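Local coordinates for protein beta-1,4-galactanase (Thielavia heterothallica, PDB 1HJS) that hydrolyses beta-1,4-galactosidic linkages in type I arabinogalactans, as a family 53 glycoside hydrolase of clan GH-A built on a TIM barrel, at residues E135-L140 and H178-W183; K23-N28 and G320-S325; D115-L120 and S167-K172; N39-V44 and A72-Y77. All coordinates share one frame; numbering follows the deposited sequence.

Contact 1: residues E135-L140 and H178-W183; sequences EIRAGL and HLDNGW
Glu135, in all likelihood the proton donor of this enzyme, sets out with CG anti to its carbonyl carbon (chi1 -58°) and then runs extended beside the His178 ring. Its CB is 4.2 Å from CB of Asp180. One bond further, CG approaches the imidazole, 3.4 Å from CE1 of His178. The carboxylate carbon CD lies 3.7 Å from CB of Asp180, so this methylene buttresses the acid group. At the tip, OE2 stands 4.2 Å from NE2 of His178 without bonding to it; both atoms instead share the hydroxyl of Ser212, which helps fix the carboxylate and the ring, whose planes are 68° apart. The ring and the nearby Glu245 carboxylate could both influence the ionisation of Glu135.

Behind the acid, the backbones are joined where N of Ile136 donates to O of His178 (3.0 Å, 147°), nearly along the C=O axis. Branched aliphatic residues suit the buried flank: CG1 of Ile136 meets CD1 of Leu179 at 3.9 Å. Arg137, cationic and long enough to bend across from the turn, brings NH1 into a salt bridge with OD2 of Asp180 at 2.9 Å, weak as a hydrogen bond. An alanine in place of Arg137 removes the charge facing the buried Asp180 carboxylate and would probably loosen the turn against the strand end. A carboxylic acid just beyond the fourth barrel strand, facing Glu245 at the end of the seventh, is the signature of the clan GH-A active site.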
# COMPACT_ATOMS: atom_id res chain seq x y z
N GLU A 135 0.44 1.30 -7.42
CA GLU A 135 0.67 0.32 -8.49
C GLU A 135 0.75 1.00 -9.86
O GLU A 135 -0.01 0.67 -10.76
CB GLU A 135 -0.44 -0.74 -8.49
CG GLU A 135 -0.57 -1.49 -7.17
CD GLU A 135 -1.46 -2.72 -7.28
OE1 GLU A 135 -2.32 -2.75 -8.17
OE2 GLU A 135 -1.30 -3.65 -6.46
N ILE A 136 1.69 1.92 -10.00
CA ILE A 136 1.84 2.65 -11.25
C ILE A 136 2.70 1.94 -12.29
O ILE A 136 3.45 2.57 -13.04
CB ILE A 136 2.41 4.07 -10.99
CG1 ILE A 136 3.74 3.99 -10.24
CG2 ILE A 136 1.40 4.88 -10.19
CD1 ILE A 136 4.41 5.35 -10.05
N ARG A 137 2.57 0.62 -12.34
CA ARG A 137 3.33 -0.22 -13.27
C ARG A 137 3.00 0.09 -14.73
O ARG A 137 3.82 -0.17 -15.63
CB ARG A 137 3.03 -1.69 -12.98
CG ARG A 137 3.85 -2.67 -13.78
CD ARG A 137 3.07 -3.96 -13.93
NE ARG A 137 2.16 -3.91 -15.06
CZ ARG A 137 1.07 -4.65 -15.20
NH1 ARG A 137 0.73 -5.53 -14.26
NH2 ARG A 137 0.34 -4.55 -16.30
N ALA A 138 1.81 0.60 -14.98
CA ALA A 138 1.41 0.97 -16.34
C ALA A 138 1.30 2.49 -16.40
O ALA A 138 0.62 3.05 -17.25
CB ALA A 138 0.08 0.31 -16.70
N GLY A 139 1.97 3.15 -15.46
CA GLY A 139 1.95 4.60 -15.41
C GLY A 139 0.88 5.15 -14.49
O GLY A 139 0.32 4.42 -13.65
N LEU A 140 0.58 6.43 -14.64
CA LEU A 140 -0.43 7.09 -13.82
C LEU A 140 -1.04 8.23 -14.63
O LEU A 140 -0.54 8.56 -15.71
CB LEU A 140 0.20 7.67 -12.56
CG LEU A 140 1.12 8.89 -12.76
CD1 LEU A 140 1.38 9.56 -11.41
CD2 LEU A 140 2.43 8.46 -13.40
N HIS A 178 5.42 2.76 -5.88
CA HIS A 178 4.78 1.46 -5.71
C HIS A 178 4.32 0.80 -7.00
O HIS A 178 3.49 1.35 -7.73
CB HIS A 178 3.59 1.64 -4.76
CG HIS A 178 2.72 0.44 -4.61
ND1 HIS A 178 1.40 0.52 -4.22
CD2 HIS A 178 2.97 -0.88 -4.80
CE1 HIS A 178 0.88 -0.69 -4.17
NE2 HIS A 178 1.81 -1.56 -4.52
N LEU A 179 4.85 -0.40 -7.26
CA LEU A 179 4.50 -1.20 -8.43
C LEU A 179 3.87 -2.51 -7.96
O LEU A 179 4.12 -2.97 -6.85
CB LEU A 179 5.76 -1.52 -9.26
CG LEU A 179 6.22 -0.52 -10.33
CD1 LEU A 179 6.16 0.90 -9.82
CD2 LEU A 179 7.63 -0.91 -10.78
N ASP A 180 3.04 -3.12 -8.81
CA ASP A 180 2.41 -4.39 -8.46
C ASP A 180 3.36 -5.54 -8.79
O ASP A 180 4.51 -5.31 -9.18
CB ASP A 180 1.10 -4.55 -9.24
CG ASP A 180 1.34 -4.77 -10.73
OD1 ASP A 180 2.26 -4.14 -11.29
OD2 ASP A 180 0.60 -5.57 -11.33
N ASN A 181 2.88 -6.77 -8.61
CA ASN A 181 3.66 -7.98 -8.90
C ASN A 181 5.13 -7.92 -8.49
O ASN A 181 6.04 -8.00 -9.33
CB ASN A 181 3.56 -8.32 -10.39
CG ASN A 181 2.13 -8.58 -10.84
OD1 ASN A 181 1.28 -8.99 -10.04
ND2 ASN A 181 1.85 -8.36 -12.12
N GLY A 182 5.38 -7.81 -7.18
CA GLY A 182 6.74 -7.74 -6.68
C GLY A 182 7.61 -8.92 -7.06
O GLY A 182 8.83 -8.82 -7.03
N TRP A 183 6.98 -10.04 -7.40
CA TRP A 183 7.70 -11.25 -7.78
C TRP A 183 8.24 -11.19 -9.21
O TRP A 183 9.12 -11.97 -9.58
CB TRP A 183 6.78 -12.47 -7.67
CG TRP A 183 5.49 -12.29 -8.42
CD1 TRP A 183 4.32 -11.80 -7.92
CD2 TRP A 183 5.27 -12.54 -9.81
NE1 TRP A 183 3.38 -11.73 -8.92
CE2 TRP A 183 3.93 -12.18 -10.09
CE3 TRP A 183 6.07 -13.04 -10.85
CZ2 TRP A 183 3.37 -12.30 -11.36
CZ3 TRP A 183 5.51 -13.16 -12.13
CH2 TRP A 183 4.17 -12.79 -12.37

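Contact 2: residues K23-N28 and G320-S325; sequences KNTNGN and GQALSS
Lys23 opens the segment as one half of a single beta bridge with Gln321: its N donates to O of Gly320 at 2.8 Å, and its O receives N of Ala322 at 2.9 Å, a nearly straight bond (170°). Its long chain leads away to the carbonyls of Ser21 and Ser319, which NZ binds, so a flexible cationic residue suits an edge lined with backbone oxygens.

Asn24 starts a type I turn and organises it from within. Its O accepts N of Gly27 at 2.8 Å, while its OD1 takes N of Asn28 at 2.9 Å and, weakly, N of Asn26. The same O is touched by CG of Gln321 at 3.3 Å. Thr25 then presents its methyl, CG2, to the other segment, 3.6 Å from O of Ala322. Gln321 reaches along the turn fully extended, CG anti to the backbone N (chi1 -179°), and NE2 gives a weak, bent bond (127°) to O of Thr25 at 3.1 Å. An alanine here, having no amide to offer Thr25 O, would probably leave the turn less firmly held against residues 320-325.

Gly27 follows with positive phi, where a CB would strike the preceding carbonyl and crowd the Gln321 amide. Asn28 closes the loop by offering its O to N of Asn24 at 2.9 Å. A type I turn followed by a glycine in this conformation, with these two backbone bonds between its ends, is the classic type I turn with a G1 bulge, seated here against the chain's C-terminal loop.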
# COMPACT_ATOMS: atom_id res chain seq x y z
N LYS A 23 -13.82 -5.87 17.77
CA LYS A 23 -13.49 -6.44 19.06
C LYS A 23 -12.12 -7.09 19.03
O LYS A 23 -11.68 -7.61 18.00
CB LYS A 23 -14.55 -7.48 19.44
CG LYS A 23 -15.97 -6.97 19.26
CD LYS A 23 -17.00 -8.07 19.41
CE LYS A 23 -18.40 -7.57 19.11
NZ LYS A 23 -18.58 -7.16 17.69
N ASN A 24 -11.46 -7.06 20.19
CA ASN A 24 -10.15 -7.66 20.33
C ASN A 24 -10.33 -9.16 20.39
O ASN A 24 -11.45 -9.67 20.35
CB ASN A 24 -9.46 -7.16 21.61
CG ASN A 24 -10.25 -7.49 22.88
OD1 ASN A 24 -10.75 -8.61 23.04
ND2 ASN A 24 -10.34 -6.52 23.78
N THR A 25 -9.21 -9.88 20.49
CA THR A 25 -9.24 -11.33 20.54
C THR A 25 -10.02 -11.93 21.71
O THR A 25 -10.45 -13.08 21.63
CB THR A 25 -7.80 -11.89 20.49
OG1 THR A 25 -6.98 -11.20 21.44
CG2 THR A 25 -7.21 -11.70 19.10
N ASN A 26 -10.22 -11.18 22.79
CA ASN A 26 -10.99 -11.68 23.94
C ASN A 26 -12.46 -11.45 23.65
O ASN A 26 -13.33 -11.90 24.39
CB ASN A 26 -10.68 -10.91 25.23
CG ASN A 26 -9.21 -10.83 25.55
OD1 ASN A 26 -8.72 -9.76 25.92
ND2 ASN A 26 -8.50 -11.95 25.43
N GLY A 27 -12.73 -10.72 22.58
CA GLY A 27 -14.11 -10.43 22.23
C GLY A 27 -14.59 -9.14 22.88
O GLY A 27 -15.79 -8.90 22.97
N ASN A 28 -13.65 -8.31 23.34
CA ASN A 28 -14.01 -7.04 23.96
C ASN A 28 -14.00 -5.90 22.95
O ASN A 28 -13.00 -5.66 22.27
CB ASN A 28 -13.05 -6.70 25.10
CG ASN A 28 -13.47 -7.32 26.41
OD1 ASN A 28 -14.65 -7.30 26.77
ND2 ASN A 28 -12.51 -7.87 27.14
N GLY A 320 -16.83 -8.96 13.55
CA GLY A 320 -15.88 -7.90 13.85
C GLY A 320 -14.83 -8.21 14.89
O GLY A 320 -14.16 -7.30 15.38
N GLN A 321 -14.67 -9.48 15.24
CA GLN A 321 -13.68 -9.85 16.25
C GLN A 321 -12.36 -10.28 15.61
O GLN A 321 -12.33 -11.12 14.71
CB GLN A 321 -14.21 -10.97 17.13
CG GLN A 321 -13.25 -11.40 18.22
CD GLN A 321 -13.85 -12.42 19.17
OE1 GLN A 321 -14.93 -12.96 18.92
NE2 GLN A 321 -13.15 -12.71 20.26
N ALA A 322 -11.26 -9.71 16.10
CA ALA A 322 -9.95 -10.04 15.58
C ALA A 322 -9.68 -11.53 15.73
O ALA A 322 -9.95 -12.12 16.78
CB ALA A 322 -8.88 -9.24 16.31
N LEU A 323 -9.15 -12.15 14.68
CA LEU A 323 -8.83 -13.56 14.71
C LEU A 323 -7.45 -13.74 15.34
O LEU A 323 -6.70 -12.77 15.51
CB LEU A 323 -8.84 -14.15 13.30
CG LEU A 323 -10.17 -14.05 12.56
CD1 LEU A 323 -10.05 -14.69 11.19
CD2 LEU A 323 -11.27 -14.74 13.37
N SER A 324 -7.12 -14.97 15.69
CA SER A 324 -5.83 -15.28 16.32
C SER A 324 -4.63 -14.90 15.45
O SER A 324 -3.54 -14.67 15.97
CB SER A 324 -5.77 -16.77 16.65
OG SER A 324 -5.88 -17.54 15.47
N SER A 325 -4.83 -14.84 14.14
CA SER A 325 -3.74 -14.51 13.23
C SER A 325 -3.23 -13.07 13.35
O SER A 325 -2.10 -12.78 12.97
CB SER A 325 -4.17 -14.78 11.80
OG SER A 325 -5.38 -14.10 11.51

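Contact 3: residues D115-L120 and S167-K172; sequences DAANKL and SSLSPK
Helix-to-loop packing of mixed polar and apolar character joins helix 102-122 to the connection that leads from helix 150-165 into barrel strand 174-179. It lies in the outer layer of the barrel, where successive helices and their return loops meet, and is largely buried.

The polar half centres on Asn118. With CG anti to the carbonyl carbon, its amide reaches from the helix toward the loop, and OD1 accepts two bonds from a single residue. The backbone N of Ser168 comes in nearly along the C=O axis at 2.9 Å, with an N-H...O angle of 158°. The hydroxyl OG of Ser168 donates at 3.0 Å from above the amide plane. A serine suits this place because its short side chain, folded between its own N and carbonyl carbon, brings the hydroxyl to the same oxygen as the peptide N-H.

The apolar half sits beside it. Ala117, small enough for a close approach, brings its CB to 3.4 Å from CB of Ser167, tighter than usual contact, while the Ser167 hydroxyl is engaged by O of Ile164. Leu169 spans one turn of the helix: CD1 meets CB of Ala117 at 3.6 Å, and CD2 lies 4.2 Å from CB of Leu120.

Within the loop itself, NZ of Lys172 holds O of Ser167 and O of Leu169. Chemically, then, one neutral oxygen gripped twice fixes the rotation of the Asn118 amide and ties down the start of the loop, whereas the methyl contacts bring shape but little directionality.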
# COMPACT_ATOMS: atom_id res chain seq x y z
N ASP A 115 -0.25 20.83 -1.55
CA ASP A 115 -1.42 21.23 -0.77
C ASP A 115 -1.82 20.15 0.24
O ASP A 115 -2.02 20.44 1.42
CB ASP A 115 -2.60 21.50 -1.71
CG ASP A 115 -3.87 21.85 -0.96
OD1 ASP A 115 -3.93 22.94 -0.36
OD2 ASP A 115 -4.81 21.01 -0.95
N ALA A 116 -1.92 18.91 -0.23
CA ALA A 116 -2.29 17.80 0.65
C ALA A 116 -1.27 17.65 1.78
O ALA A 116 -1.65 17.48 2.94
CB ALA A 116 -2.38 16.51 -0.15
N ALA A 117 0.01 17.71 1.44
CA ALA A 117 1.08 17.58 2.43
C ALA A 117 0.98 18.67 3.49
O ALA A 117 1.13 18.39 4.68
CB ALA A 117 2.44 17.64 1.75
N ASN A 118 0.73 19.90 3.06
CA ASN A 118 0.61 21.02 4.00
C ASN A 118 -0.60 20.85 4.90
O ASN A 118 -0.55 21.16 6.09
CB ASN A 118 0.53 22.35 3.26
CG ASN A 118 1.84 22.74 2.61
OD1 ASN A 118 2.91 22.35 3.06
ND2 ASN A 118 1.76 23.53 1.54
N LYS A 119 -1.70 20.36 4.34
CA LYS A 119 -2.92 20.16 5.12
C LYS A 119 -2.70 19.07 6.15
O LYS A 119 -3.23 19.14 7.26
CB LYS A 119 -4.10 19.82 4.21
CG LYS A 119 -4.57 21.02 3.40
CD LYS A 119 -5.72 20.67 2.46
CE LYS A 119 -6.17 21.90 1.68
NZ LYS A 119 -7.13 21.54 0.60
N LEU A 120 -1.92 18.06 5.79
CA LEU A 120 -1.62 16.98 6.73
C LEU A 120 -0.78 17.56 7.87
O LEU A 120 -1.06 17.32 9.05
CB LEU A 120 -0.85 15.86 6.02
CG LEU A 120 -1.71 14.97 5.12
CD1 LEU A 120 -0.82 14.13 4.19
CD2 LEU A 120 -2.58 14.07 5.99
N SER A 167 6.96 20.87 0.79
CA SER A 167 5.89 21.05 1.77
C SER A 167 6.43 21.37 3.16
O SER A 167 7.63 21.32 3.41
CB SER A 167 5.03 19.79 1.86
OG SER A 167 5.70 18.77 2.56
N SER A 168 5.50 21.69 4.06
CA SER A 168 5.85 22.03 5.44
C SER A 168 5.91 20.81 6.35
O SER A 168 6.12 20.95 7.56
CB SER A 168 4.83 23.02 6.00
OG SER A 168 3.53 22.45 5.99
N LEU A 169 5.73 19.62 5.79
CA LEU A 169 5.78 18.40 6.60
C LEU A 169 7.11 18.32 7.33
O LEU A 169 8.17 18.37 6.72
CB LEU A 169 5.61 17.16 5.71
CG LEU A 169 4.19 16.83 5.24
CD1 LEU A 169 4.24 15.70 4.22
CD2 LEU A 169 3.33 16.43 6.43
N SER A 170 7.04 18.19 8.65
CA SER A 170 8.25 18.10 9.46
C SER A 170 8.01 17.20 10.66
O SER A 170 7.22 17.52 11.55
CB SER A 170 8.67 19.50 9.93
OG SER A 170 9.92 19.46 10.60
N PRO A 171 8.71 16.05 10.71
CA PRO A 171 9.69 15.61 9.71
C PRO A 171 9.09 15.19 8.37
O PRO A 171 7.88 14.94 8.27
CB PRO A 171 10.39 14.45 10.42
CG PRO A 171 9.27 13.84 11.20
CD PRO A 171 8.59 15.06 11.80
N LYS A 172 9.94 15.12 7.36
CA LYS A 172 9.53 14.71 6.02
C LYS A 172 9.30 13.20 5.99
O LYS A 172 9.92 12.45 6.74
CB LYS A 172 10.62 15.03 5.00
CG LYS A 172 10.25 16.10 4.00
CD LYS A 172 10.02 17.40 4.70
CE LYS A 172 9.60 18.49 3.74
NZ LYS A 172 9.46 19.75 4.51

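Contact 4: residues N39-V44 and A72-Y77; sequences NGVNTV and AGLGVY. With SO4 (sulfate ion), chain H.
A beta-alpha-beta crossover of the TIM barrel brings strands 43-48 and 75-80 side by side, linked by helix 59-71, and this contact is the parallel pairing at their beginnings. The backbone ladder runs N of Gly75 to O of Asn42 (2.9 Å), N of Val44 to O of Gly75 (2.9 Å) and N of Tyr77 to O of Val44 (2.8 Å).

Val44 and Val76 share the face turned to Ala69 of the helix, where beta-branched side chains fit both the strand and the apolar layer. Leu74, just before its strand, swings CG anti to the carbonyl carbon. Its CD1 meets CG1 of Val44 at 3.7 Å, the two side chains crossing at about a right angle, and its CD2 presses on O of Val41 at 3.0 Å. Thr43 lies on the other face across from Gly75, its CG2 over the Gly75 carbonyl, 3.5 Å from O. Its hydroxyl OG1 donates to OD1 of the preceding Asn42 at 2.7 Å. OD1 also accepts N of Arg5, and ND2 binds O of Thr3. ND2 of Asn42 also hydrogen-bonds weakly (3.3 Å) to O2 of a sulfate ion, probably from the crystallisation liquor, which Arg5 binds too.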
# COMPACT_ATOMS: atom_id res chain seq x y z
N ASN A 39 -1.86 -5.72 18.87
CA ASN A 39 -1.37 -6.91 18.19
C ASN A 39 -0.04 -6.75 17.45
O ASN A 39 0.31 -7.58 16.61
CB ASN A 39 -2.44 -7.47 17.25
CG ASN A 39 -3.57 -8.15 17.99
OD1 ASN A 39 -4.49 -7.50 18.49
ND2 ASN A 39 -3.49 -9.47 18.09
N GLY A 40 0.69 -5.68 17.75
CA GLY A 40 1.99 -5.48 17.13
C GLY A 40 2.10 -4.53 15.95
O GLY A 40 3.20 -4.19 15.54
N VAL A 41 0.97 -4.10 15.40
CA VAL A 41 1.00 -3.18 14.27
C VAL A 41 1.58 -1.84 14.73
O VAL A 41 1.22 -1.34 15.79
CB VAL A 41 -0.42 -2.95 13.70
CG1 VAL A 41 -0.38 -1.91 12.58
CG2 VAL A 41 -0.98 -4.27 13.17
N ASN A 42 2.48 -1.27 13.93
CA ASN A 42 3.07 0.02 14.30
C ASN A 42 2.86 1.08 13.22
O ASN A 42 3.23 2.24 13.39
CB ASN A 42 4.56 -0.12 14.63
CG ASN A 42 5.43 -0.43 13.41
OD1 ASN A 42 4.95 -0.48 12.28
ND2 ASN A 42 6.72 -0.62 13.65
N THR A 43 2.25 0.68 12.11
CA THR A 43 2.01 1.60 11.01
C THR A 43 0.75 1.21 10.24
O THR A 43 0.50 0.03 10.00
CB THR A 43 3.18 1.59 10.00
OG1 THR A 43 4.43 1.69 10.70
CG2 THR A 43 3.05 2.75 9.01
N VAL A 44 -0.04 2.21 9.86
CA VAL A 44 -1.24 1.94 9.09
C VAL A 44 -1.14 2.66 7.75
O VAL A 44 -0.67 3.80 7.67
CB VAL A 44 -2.54 2.37 9.81
CG1 VAL A 44 -2.79 1.46 11.01
CG2 VAL A 44 -2.45 3.83 10.25
N ALA A 72 -3.22 6.34 18.74
CA ALA A 72 -2.99 4.96 19.15
C ALA A 72 -1.50 4.63 19.06
O ALA A 72 -1.09 3.48 19.29
CB ALA A 72 -3.79 4.01 18.26
N GLY A 73 -0.69 5.63 18.73
CA GLY A 73 0.75 5.44 18.64
C GLY A 73 1.20 4.78 17.34
O GLY A 73 2.30 4.24 17.26
N LEU A 74 0.35 4.86 16.32
CA LEU A 74 0.66 4.25 15.03
C LEU A 74 1.14 5.26 14.00
O LEU A 74 0.61 6.36 13.90
CB LEU A 74 -0.59 3.55 14.48
CG LEU A 74 -1.24 2.47 15.34
CD1 LEU A 74 -2.55 2.01 14.70
CD2 LEU A 74 -0.29 1.29 15.48
N GLY A 75 2.16 4.88 13.23
CA GLY A 75 2.66 5.76 12.19
C GLY A 75 1.69 5.69 11.03
O GLY A 75 0.89 4.76 10.94
N VAL A 76 1.75 6.66 10.13
CA VAL A 76 0.84 6.68 8.99
C VAL A 76 1.56 6.67 7.64
O VAL A 76 2.52 7.41 7.42
CB VAL A 76 -0.09 7.91 9.06
CG1 VAL A 76 -1.02 7.95 7.84
CG2 VAL A 76 -0.91 7.86 10.34
N TYR A 77 1.08 5.81 6.75
CA TYR A 77 1.62 5.65 5.41
C TYR A 77 0.50 6.11 4.47
O TYR A 77 -0.53 5.46 4.34
CB TYR A 77 1.97 4.16 5.21
CG TYR A 77 2.21 3.62 3.80
CD1 TYR A 77 2.03 4.40 2.66
CD2 TYR A 77 2.54 2.27 3.63
CE1 TYR A 77 2.16 3.83 1.37
CE2 TYR A 77 2.68 1.71 2.36
CZ TYR A 77 2.48 2.49 1.24
OH TYR A 77 2.55 1.89 0.01
S SO4 H . 8.44 -0.56 17.16
O1 SO4 H . 9.54 -0.76 18.34
O2 SO4 H . 9.14 -0.89 15.94
O3 SO4 H . 7.41 -1.33 17.39
O4 SO4 H . 8.18 0.85 17.19

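Overall arrangement
Contacts 1 and 4 both draw on the barrel sheet but on opposite sides of the chain's centre, their centres about 24 Å apart. Contact 4 is the buried framework, regular backbone pairing backed by valine and leucine; contact 1 lies where a strand has ended, and there charged and polar side chains shape the catalytic pocket. Contact 3 is also buried, yet in the helical layer, and helix 102-122 follows strand 75-80 of contact 4 in the chain. Contact 2 is the most superficial, loop on loop with largely backbone bonds. Joining segments near the two chain ends, it encloses the other three in sequence, its nearest atoms about 4 Å from contact 4.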